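Local coordinates for protein heme oxygenase (PDB 5KZL) that catalyses the oxidative opening of heme, which in this enzyme family yields biliverdin, carbon monoxide and free iron, at residues H47-Y52 against E87-F92; Y53-M58 against V131-D136; S104-D109 against Q206-E211. The protein carries 1 engineered substitution. One frame throughout, in Å; residues are numbered along the deposited sequence. Where two conformers were deposited one is given.

Contact 1: H47-Y52 against E87-F92; sequences HLEAFY and EDLQFF
Two roughly antiparallel helices meet here through apolar side chains, their segment axes 10.1 Å apart with 152° between their directions. Leu48 and Leu89 lie at the level where the backbones come closest, and between them they make most of the contact. Leu89 works like a two-pronged fork: its CG stands beside the backbone N (chi1 -75°), and the two methyls part to reach different turns of the facing helix. Leu89 CD2 sits 3.8 Å from Leu48 CB and 3.7 Å from Glu49 CG. Leu89 CD1 rests 3.8 Å from Tyr52 CB. Leu48 answers in the other direction along the interface. Leu48 CD1 meets the Phe92 ring obliquely, 3.6 Å from Phe92 CD2, and also touches Asp88 CB at 3.8 Å.

The polar residues lend only their carbon atoms to this interface. Glu49 lays its CG across Leu89 and carries its carboxylate onward to Trp96, whose NE1 donates to Glu49 OE2. Asp88 turns both carboxylate oxygens to the backbone N-H groups of Ser160 and Phe161, so this buried acid is paired away from helix 41-64.

The contact thus joins the first half of helix 41-64 to the later part of helix 82-93 in the all-helical heme oxygenase fold. Phe51 carries helix 41-64 on to helices 125-151 and 188-210, and from helix 82-93 Phe92 touches Leu151 of helix 125-151.

Contact 2: Y53-M58 against V131-D136; sequences YVYESM and VRYLGD. With HEM (protoporphyrin IX containing Fe), chain B.
On the flank of the distal helix of the heme pocket, a buried polar cluster joins helix 125-151 to helix 41-64. Tyr55 extends its ring to Arg132 and Asp136, and its hydroxyl is gripped by both. Arg132 NE donates to Tyr55 OH at 2.7 Å, fairly straight at 161° and close to the guanidinium plane, which stands almost perpendicular to the phenol ring. Tyr55 OH donates in turn to the syn lone pair of Asp136 OD2, 2.5 Å away. Arg132 folds back at chi2 and chi3, so that Arg132 NH2 makes a salt bridge with Asp136 OD1 at 2.9 Å, besides a weak bond to the same hydroxyl, while NH1 bonds to Asn205 of helix 188-210. Apolar contacts flank the cluster: Met58 CE lies over one face of the Tyr133 ring, 3.5 Å from Tyr133 CZ, and Tyr133 CE1 meets the edge of the Tyr55 ring. On the heme side, Gly135 CA packs 3.2 Å from HEM C4A. The Arg132 charge would favour an ionised Asp136, and the donated N-H together with the short bond to OD2 would polarise the phenol; the cluster ties down the helix whose Gly135 O accepts from the iron-bound water.

Contact 3: S104-D109 against Q206-E211; sequences SVATQD and QGIFSE. With HEM (protoporphyrin IX containing Fe), chain B.
Glu211, at the C-terminal side of the 206-211 segment, reaches the start of helix 105-120 and closes the contact with two hydrogen bonds. Its CG stands beside the backbone N (chi1 -73°) and the chain is extended beyond CG, which delivers the carboxylate to the first turn of the facing helix. Ser104 OG donates to the syn lone pair of Glu211 OE1 at 2.6 Å. Ala106 N gives a nearly straight bond to Glu211 OE2, 2.9 Å long, approaching from above the carboxylate plane.

Ser104 is the N-cap residue. Its hydroxyl takes the crowded position between backbone N and carbonyl carbon (chi1 76°), and from there Ser104 OG accepts from Thr107 N at 3.1 Å. The carboxylate therefore supplements the cap, gripping the serine and one N-H of the first turn, and the partial positive charge of the helix start would probably stabilise its negative charge.

Next to this polar end the helices pack closely. Their segment axes run 8.5 Å apart, almost antiparallel, and small residues face each other: Ala106 CB lies 3.5 Å from Gly207 O. Ile208 holds CG1 in the crowded position (chi1 61°) and turns CG2 beside the backbone N, bringing Ile208 CG2 to 3.8 Å from Ala106 CB and 3.7 Å from Thr107 OG1.

Helix 41-64 borders both partners, with Ala50 and Tyr53 against Thr107 and Phe51 against Ile208. Phe209 leaves its helix on the side away from helix 105-120; its ring edge touches a heme vinyl, and the ring also touches His47.

In the fold
Helix 41-64 is common ground: contacts 1 and 2 use consecutive segments of it, and contact 3 packs against it through Thr107, Ile208 and Phe209. The centres lie about 13 to 15 Å from one another. Phe51 of contact 1 touches both of the others, with Phe51 CZ 3.4 Å from Arg132 NH1 of contact 2 and 3.7 Å from Phe209 CE1 of contact 3. Ala50 CB meets Thr107 OG1 at 3.2 Å. Contacts 2 and 3 both reach the heme, through Gly135 in one and the Phe209 ring edge at a vinyl group in the other; the side chain of Leu48 in contact 1 stays about 13 Å from it.

Contact 1: H47-Y52 against E87-F92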
# COMPACT_ATOMS: atom_id res chain seq x y z
N HIS A 47 -1.75 -6.31 11.79
CA HIS A 47 -2.02 -5.41 10.68
C HIS A 47 -0.72 -5.27 9.83
O HIS A 47 -0.79 -5.41 8.60
CB HIS A 47 -2.52 -4.08 11.28
CG HIS A 47 -2.16 -2.84 10.52
ND1 HIS A 47 -2.98 -2.36 9.52
CD2 HIS A 47 -1.14 -1.98 10.72
CE1 HIS A 47 -2.42 -1.22 9.12
NE2 HIS A 47 -1.29 -0.98 9.78
N LEU A 48 0.47 -5.11 10.48
CA LEU A 48 1.76 -5.08 9.75
C LEU A 48 2.07 -6.41 9.08
O LEU A 48 2.68 -6.40 8.02
CB LEU A 48 2.97 -4.67 10.65
CG LEU A 48 2.91 -3.30 11.35
CD1 LEU A 48 4.01 -3.17 12.39
CD2 LEU A 48 2.95 -2.14 10.36
N GLU A 49 1.66 -7.55 9.67
CA GLU A 49 1.91 -8.86 9.07
C GLU A 49 1.21 -8.98 7.75
O GLU A 49 1.81 -9.45 6.80
CB GLU A 49 1.44 -9.98 9.97
CG GLU A 49 2.28 -10.11 11.21
CD GLU A 49 1.76 -11.17 12.15
OE1 GLU A 49 0.64 -11.67 11.95
OE2 GLU A 49 2.51 -11.52 13.09
N ALA A 50 -0.08 -8.57 7.70
CA ALA A 50 -0.88 -8.61 6.48
C ALA A 50 -0.22 -7.74 5.40
O ALA A 50 -0.09 -8.20 4.27
CB ALA A 50 -2.31 -8.13 6.75
N PHE A 51 0.26 -6.52 5.77
CA PHE A 51 0.96 -5.64 4.83
C PHE A 51 2.28 -6.25 4.39
O PHE A 51 2.63 -6.14 3.22
CB PHE A 51 1.17 -4.24 5.43
CG PHE A 51 -0.04 -3.32 5.35
CD1 PHE A 51 -0.97 -3.46 4.32
CD2 PHE A 51 -0.19 -2.27 6.25
CE1 PHE A 51 -2.07 -2.59 4.24
CE2 PHE A 51 -1.26 -1.38 6.13
CZ PHE A 51 -2.21 -1.57 5.15
N TYR A 52 3.01 -6.91 5.30
CA TYR A 52 4.24 -7.57 4.88
C TYR A 52 4.00 -8.50 3.67
O TYR A 52 4.72 -8.39 2.67
CB TYR A 52 4.92 -8.34 6.02
CG TYR A 52 6.08 -9.16 5.47
CD1 TYR A 52 7.30 -8.56 5.17
CD2 TYR A 52 5.90 -10.49 5.09
CE1 TYR A 52 8.34 -9.28 4.59
CE2 TYR A 52 6.94 -11.23 4.52
CZ TYR A 52 8.16 -10.62 4.27
OH TYR A 52 9.18 -11.33 3.69
N GLU A 87 11.36 -4.48 9.44
CA GLU A 87 11.98 -3.74 10.53
C GLU A 87 10.96 -3.41 11.63
O GLU A 87 11.23 -3.67 12.80
CB GLU A 87 12.65 -2.48 10.01
CG GLU A 87 13.56 -1.86 11.05
CD GLU A 87 14.20 -0.58 10.59
OE1 GLU A 87 15.21 -0.64 9.85
OE2 GLU A 87 13.68 0.49 10.96
N ASP A 88 9.77 -2.92 11.26
CA ASP A 88 8.72 -2.64 12.25
C ASP A 88 8.27 -3.93 12.92
O ASP A 88 8.10 -3.94 14.13
CB ASP A 88 7.51 -1.91 11.62
CG ASP A 88 7.85 -0.51 11.16
OD1 ASP A 88 8.90 0.03 11.58
OD2 ASP A 88 7.06 0.06 10.39
N LEU A 89 8.16 -5.04 12.16
CA LEU A 89 7.78 -6.34 12.72
C LEU A 89 8.81 -6.81 13.76
O LEU A 89 8.44 -7.30 14.82
CB LEU A 89 7.53 -7.38 11.64
CG LEU A 89 6.20 -7.20 10.91
CD1 LEU A 89 6.24 -7.91 9.59
CD2 LEU A 89 5.03 -7.71 11.77
N GLN A 90 10.11 -6.61 13.48
CA GLN A 90 11.14 -6.96 14.45
C GLN A 90 10.97 -6.08 15.73
O GLN A 90 11.16 -6.59 16.83
CB GLN A 90 12.55 -6.78 13.83
CG GLN A 90 13.73 -7.27 14.71
CD GLN A 90 14.09 -6.32 15.84
OE1 GLN A 90 14.18 -5.09 15.66
NE2 GLN A 90 14.26 -6.85 17.06
N PHE A 91 10.64 -4.77 15.58
CA PHE A 91 10.46 -3.92 16.77
C PHE A 91 9.32 -4.47 17.66
O PHE A 91 9.48 -4.56 18.88
CB PHE A 91 10.21 -2.44 16.40
CG PHE A 91 9.80 -1.62 17.60
CD1 PHE A 91 10.74 -1.19 18.53
CD2 PHE A 91 8.46 -1.35 17.86
CE1 PHE A 91 10.35 -0.47 19.67
CE2 PHE A 91 8.06 -0.67 19.01
CZ PHE A 91 9.01 -0.23 19.90
N PHE A 92 8.17 -4.79 17.05
CA PHE A 92 7.02 -5.27 17.82
C PHE A 92 7.17 -6.71 18.37
O PHE A 92 6.74 -6.99 19.49
CB PHE A 92 5.72 -5.13 17.01
CG PHE A 92 5.35 -3.68 16.87
CD1 PHE A 92 4.85 -2.96 17.95
CD2 PHE A 92 5.58 -3.00 15.67
CE1 PHE A 92 4.58 -1.59 17.84
CE2 PHE A 92 5.31 -1.63 15.56
CZ PHE A 92 4.80 -0.94 16.64

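Contact 2: Y53-M58 against V131-D136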
# COMPACT_ATOMS: atom_id res chain seq x y z
N TYR A 53 3.02 -9.41 3.78
CA TYR A 53 2.75 -10.36 2.69
C TYR A 53 2.30 -9.66 1.40
O TYR A 53 2.71 -10.03 0.30
CB TYR A 53 1.77 -11.45 3.17
CG TYR A 53 2.39 -12.35 4.21
CD1 TYR A 53 3.51 -13.13 3.92
CD2 TYR A 53 1.90 -12.39 5.52
CE1 TYR A 53 4.11 -13.93 4.88
CE2 TYR A 53 2.50 -13.17 6.50
CZ TYR A 53 3.59 -13.97 6.16
OH TYR A 53 4.21 -14.79 7.08
N VAL A 54 1.50 -8.62 1.56
CA VAL A 54 0.97 -7.86 0.41
C VAL A 54 2.11 -7.18 -0.34
O VAL A 54 2.24 -7.36 -1.56
CB VAL A 54 -0.11 -6.86 0.90
CG1 VAL A 54 -0.45 -5.83 -0.18
CG2 VAL A 54 -1.36 -7.60 1.37
N TYR A 55 2.92 -6.38 0.37
CA TYR A 55 4.03 -5.67 -0.27
C TYR A 55 5.11 -6.61 -0.78
O TYR A 55 5.68 -6.31 -1.81
CB TYR A 55 4.60 -4.60 0.67
CG TYR A 55 3.70 -3.39 0.82
CD1 TYR A 55 3.81 -2.32 -0.05
CD2 TYR A 55 2.75 -3.32 1.83
CE1 TYR A 55 3.00 -1.19 0.09
CE2 TYR A 55 1.95 -2.19 2.00
CZ TYR A 55 2.07 -1.13 1.12
OH TYR A 55 1.29 -0.02 1.26
N GLU A 56 5.40 -7.73 -0.09
CA GLU A 56 6.37 -8.71 -0.57
C GLU A 56 5.95 -9.19 -1.96
O GLU A 56 6.78 -9.21 -2.87
CB GLU A 56 6.48 -9.90 0.40
CG GLU A 56 7.26 -11.09 -0.16
CD GLU A 56 7.32 -12.26 0.79
OE1 GLU A 56 6.25 -12.79 1.17
OE2 GLU A 56 8.45 -12.66 1.16
N SER A 57 4.67 -9.56 -2.13
CA SER A 57 4.11 -10.02 -3.41
C SER A 57 4.10 -8.90 -4.45
O SER A 57 4.58 -9.10 -5.56
CB SER A 57 2.70 -10.56 -3.22
OG SER A 57 2.25 -11.08 -4.46
N MET A 58 3.55 -7.71 -4.07
CA MET A 58 3.51 -6.59 -5.00
C MET A 58 4.90 -6.25 -5.52
O MET A 58 5.04 -6.07 -6.74
CB MET A 58 2.79 -5.39 -4.37
CG MET A 58 2.67 -4.21 -5.31
SD MET A 58 1.53 -2.95 -4.74
CE MET A 58 2.34 -2.40 -3.31
N VAL A 131 -3.01 2.73 -5.38
CA VAL A 131 -3.79 2.56 -4.16
C VAL A 131 -2.90 2.45 -2.95
O VAL A 131 -3.09 3.20 -2.00
CB VAL A 131 -4.84 1.42 -4.23
CG1 VAL A 131 -5.58 1.29 -2.91
CG2 VAL A 131 -5.83 1.67 -5.36
N ARG A 132 -1.92 1.55 -2.98
CA ARG A 132 -0.99 1.41 -1.86
C ARG A 132 0.11 2.52 -1.81
O ARG A 132 0.12 3.27 -0.85
CB ARG A 132 -0.38 -0.01 -1.78
CG ARG A 132 -1.35 -1.11 -1.25
CD ARG A 132 -2.20 -0.78 0.01
NE ARG A 132 -1.44 -0.11 1.08
CZ ARG A 132 -1.94 0.39 2.21
NH1 ARG A 132 -3.24 0.25 2.49
NH2 ARG A 132 -1.16 1.03 3.07
N TYR A 133 1.02 2.61 -2.80
CA TYR A 133 2.14 3.58 -2.67
C TYR A 133 1.76 5.03 -2.67
O TYR A 133 2.33 5.77 -1.86
CB TYR A 133 3.20 3.37 -3.74
CG TYR A 133 3.86 2.01 -3.74
CD1 TYR A 133 4.30 1.42 -2.54
CD2 TYR A 133 4.13 1.35 -4.93
CE1 TYR A 133 4.94 0.19 -2.55
CE2 TYR A 133 4.79 0.12 -4.94
CZ TYR A 133 5.19 -0.45 -3.75
OH TYR A 133 5.81 -1.67 -3.79
N LEU A 134 0.83 5.47 -3.56
CA LEU A 134 0.53 6.90 -3.50
C LEU A 134 -0.18 7.25 -2.17
O LEU A 134 0.10 8.31 -1.61
CB LEU A 134 -0.23 7.42 -4.76
CG LEU A 134 -0.39 8.95 -4.84
CD1 LEU A 134 0.95 9.71 -4.70
CD2 LEU A 134 -1.14 9.35 -6.09
N GLY A 135 -0.97 6.32 -1.64
CA GLY A 135 -1.61 6.47 -0.33
C GLY A 135 -0.58 6.55 0.78
O GLY A 135 -0.66 7.42 1.65
N ASP A 136 0.44 5.65 0.72
CA ASP A 136 1.53 5.60 1.72
C ASP A 136 2.33 6.90 1.71
O ASP A 136 2.60 7.48 2.76
CB ASP A 136 2.50 4.46 1.43
CG ASP A 136 1.94 3.05 1.49
OD1 ASP A 136 0.93 2.84 2.19
OD2 ASP A 136 2.53 2.16 0.86
CHA HEM B . -4.58 10.14 -0.02
CHB HEM B . -5.07 5.42 -0.19
CHC HEM B . -6.40 5.50 4.40
CHD HEM B . -5.04 9.95 4.72
C1A HEM B . -4.60 8.86 -0.44
C2A HEM B . -4.37 8.47 -1.81
C3A HEM B . -4.54 7.15 -1.85
C4A HEM B . -4.83 6.71 -0.56
CMA HEM B . -4.39 6.27 -3.03
CAA HEM B . -4.01 9.36 -2.97
CBA HEM B . -5.23 10.11 -3.56
CGA HEM B . -4.84 10.83 -4.78
O1A HEM B . -5.34 10.55 -5.83
O2A HEM B . -3.99 11.70 -4.68
C1B HEM B . -5.51 5.01 1.06
C2B HEM B . -5.91 3.65 1.36
C3B HEM B . -6.28 3.69 2.66
C4B HEM B . -6.11 5.08 3.12
CMB HEM B . -5.88 2.45 0.48
CAB HEM B . -6.78 2.68 3.50
CBB HEM B . -7.13 1.65 2.92
C1C HEM B . -6.02 6.66 4.97
C2C HEM B . -5.92 6.92 6.37
C3C HEM B . -5.52 8.20 6.44
C4C HEM B . -5.34 8.70 5.10
CMC HEM B . -6.21 5.95 7.51
CAC HEM B . -5.30 8.91 7.68
CBC HEM B . -4.57 9.95 7.71
C1D HEM B . -4.91 10.40 3.42
C2D HEM B . -4.63 11.82 3.08
C3D HEM B . -4.48 11.85 1.78
C4D HEM B . -4.67 10.47 1.31
CMD HEM B . -4.49 12.95 4.03
CAD HEM B . -4.22 13.09 0.96
CBD HEM B . -2.82 13.59 1.05
CGD HEM B . -2.58 14.80 0.21
O1D HEM B . -3.32 15.11 -0.65
O2D HEM B . -1.60 15.44 0.44
NA HEM B . -4.90 7.74 0.24
NB HEM B . -5.71 5.72 2.11
NC HEM B . -5.69 7.73 4.30
ND HEM B . -4.91 9.67 2.33
FE HEM B . -5.31 7.77 2.24
O HOH W 1 -3.15 7.31 2.80

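Contact 3: S104-D109 against Q206-E211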
# COMPACT_ATOMS: atom_id res chain seq x y z
N SER A 104 -3.07 -14.42 6.76
CA SER A 104 -4.49 -14.59 7.05
C SER A 104 -5.25 -14.90 5.74
O SER A 104 -4.71 -14.70 4.65
CB SER A 104 -5.04 -13.31 7.67
OG SER A 104 -5.22 -12.31 6.67
N VAL A 105 -6.52 -15.36 5.86
CA VAL A 105 -7.41 -15.65 4.73
C VAL A 105 -7.49 -14.42 3.76
O VAL A 105 -7.25 -14.57 2.55
CB VAL A 105 -8.81 -16.13 5.23
CG1 VAL A 105 -9.86 -16.09 4.12
CG2 VAL A 105 -8.71 -17.53 5.83
N ALA A 106 -7.82 -13.23 4.29
CA ALA A 106 -7.95 -12.01 3.48
C ALA A 106 -6.61 -11.60 2.87
O ALA A 106 -6.61 -11.09 1.76
CB ALA A 106 -8.52 -10.87 4.31
N THR A 107 -5.48 -11.87 3.58
CA THR A 107 -4.14 -11.56 3.08
C THR A 107 -3.83 -12.47 1.87
O THR A 107 -3.35 -11.98 0.85
CB THR A 107 -3.09 -11.66 4.20
OG1 THR A 107 -3.41 -10.69 5.21
CG2 THR A 107 -1.66 -11.42 3.69
N GLN A 108 -4.15 -13.76 1.99
CA GLN A 108 -3.97 -14.76 0.92
C GLN A 108 -4.75 -14.42 -0.36
O GLN A 108 -4.24 -14.63 -1.46
CB GLN A 108 -4.39 -16.16 1.43
CG GLN A 108 -3.38 -16.80 2.38
CD GLN A 108 -3.92 -18.11 2.90
OE1 GLN A 108 -4.40 -18.94 2.13
NE2 GLN A 108 -3.88 -18.30 4.22
N ASP A 109 -5.98 -13.92 -0.21
CA ASP A 109 -6.80 -13.56 -1.36
C ASP A 109 -6.23 -12.34 -2.06
O ASP A 109 -6.28 -12.26 -3.30
CB ASP A 109 -8.24 -13.36 -0.94
CG ASP A 109 -8.92 -14.65 -0.49
OD1 ASP A 109 -8.38 -15.75 -0.78
OD2 ASP A 109 -9.99 -14.56 0.13
N GLN A 206 -9.93 -3.27 2.61
CA GLN A 206 -11.05 -3.32 3.56
C GLN A 206 -11.16 -4.75 4.14
O GLN A 206 -11.43 -4.91 5.32
CB GLN A 206 -12.38 -2.95 2.89
CG GLN A 206 -12.43 -1.52 2.36
CD GLN A 206 -13.78 -1.11 1.80
OE1 GLN A 206 -14.84 -1.38 2.38
NE2 GLN A 206 -13.77 -0.37 0.68
N GLY A 207 -10.91 -5.75 3.28
CA GLY A 207 -10.92 -7.16 3.65
C GLY A 207 -9.90 -7.52 4.72
O GLY A 207 -10.24 -8.17 5.71
N ILE A 208 -8.66 -7.06 4.57
CA ILE A 208 -7.62 -7.32 5.58
C ILE A 208 -7.92 -6.52 6.87
O ILE A 208 -7.74 -7.06 7.95
CB ILE A 208 -6.15 -7.16 5.08
CG1 ILE A 208 -5.85 -5.74 4.59
CG2 ILE A 208 -5.81 -8.21 4.01
CD1 ILE A 208 -4.39 -5.49 4.11
N PHE A 209 -8.46 -5.29 6.75
CA PHE A 209 -8.81 -4.47 7.93
C PHE A 209 -9.96 -5.09 8.73
O PHE A 209 -9.97 -4.98 9.97
CB PHE A 209 -9.08 -3.00 7.57
CG PHE A 209 -7.94 -2.21 6.94
CD1 PHE A 209 -6.61 -2.56 7.18
CD2 PHE A 209 -8.20 -1.12 6.13
CE1 PHE A 209 -5.57 -1.83 6.60
CE2 PHE A 209 -7.15 -0.38 5.56
CZ PHE A 209 -5.85 -0.75 5.79
N SER A 210 -10.90 -5.75 8.00
CA SER A 210 -12.09 -6.43 8.55
C SER A 210 -11.71 -7.54 9.52
O SER A 210 -12.50 -7.90 10.38
CB SER A 210 -12.93 -7.03 7.42
OG SER A 210 -12.55 -8.36 7.11
N GLU A 211 -10.51 -8.11 9.36
CA GLU A 211 -10.04 -9.21 10.20
C GLU A 211 -9.53 -8.81 11.57
O GLU A 211 -9.45 -9.66 12.46
CB GLU A 211 -8.93 -9.96 9.49
CG GLU A 211 -9.41 -10.81 8.34
CD GLU A 211 -8.28 -11.49 7.60
OE1 GLU A 211 -7.20 -10.87 7.49
OE2 GLU A 211 -8.51 -12.59 7.04
CHA HEM B . -4.58 10.14 -0.02
CHB HEM B . -5.07 5.42 -0.19
CHC HEM B . -6.40 5.50 4.40
CHD HEM B . -5.04 9.95 4.72
C1A HEM B . -4.60 8.86 -0.44
C2A HEM B . -4.37 8.47 -1.81
C3A HEM B . -4.54 7.15 -1.85
C4A HEM B . -4.83 6.71 -0.56
CMA HEM B . -4.39 6.27 -3.03
CAA HEM B . -4.01 9.36 -2.97
CBA HEM B . -5.23 10.11 -3.56
CGA HEM B . -4.84 10.83 -4.78
O1A HEM B . -5.34 10.55 -5.83
O2A HEM B . -3.99 11.70 -4.68
C1B HEM B . -5.51 5.01 1.06
C2B HEM B . -5.91 3.65 1.36
C3B HEM B . -6.28 3.69 2.66
C4B HEM B . -6.11 5.08 3.12
CMB HEM B . -5.88 2.45 0.48
CAB HEM B . -6.78 2.68 3.50
CBB HEM B . -7.13 1.65 2.92
C1C HEM B . -6.02 6.66 4.97
C2C HEM B . -5.92 6.92 6.37
C3C HEM B . -5.52 8.20 6.44
C4C HEM B . -5.34 8.70 5.10
CMC HEM B . -6.21 5.95 7.51
CAC HEM B . -5.30 8.91 7.68
CBC HEM B . -4.57 9.95 7.71
C1D HEM B . -4.91 10.40 3.42
C2D HEM B . -4.63 11.82 3.08
C3D HEM B . -4.48 11.85 1.78
C4D HEM B . -4.67 10.47 1.31
CMD HEM B . -4.49 12.95 4.03
CAD HEM B . -4.22 13.09 0.96
CBD HEM B . -2.82 13.59 1.05
CGD HEM B . -2.58 14.80 0.21
O1D HEM B . -3.32 15.11 -0.65
O2D HEM B . -1.60 15.44 0.44
NA HEM B . -4.90 7.74 0.24
NB HEM B . -5.71 5.72 2.11
NC HEM B . -5.69 7.73 4.30
ND HEM B . -4.91 9.67 2.33
FE HEM B . -5.31 7.77 2.24
O HOH W 1 -3.15 7.31 2.80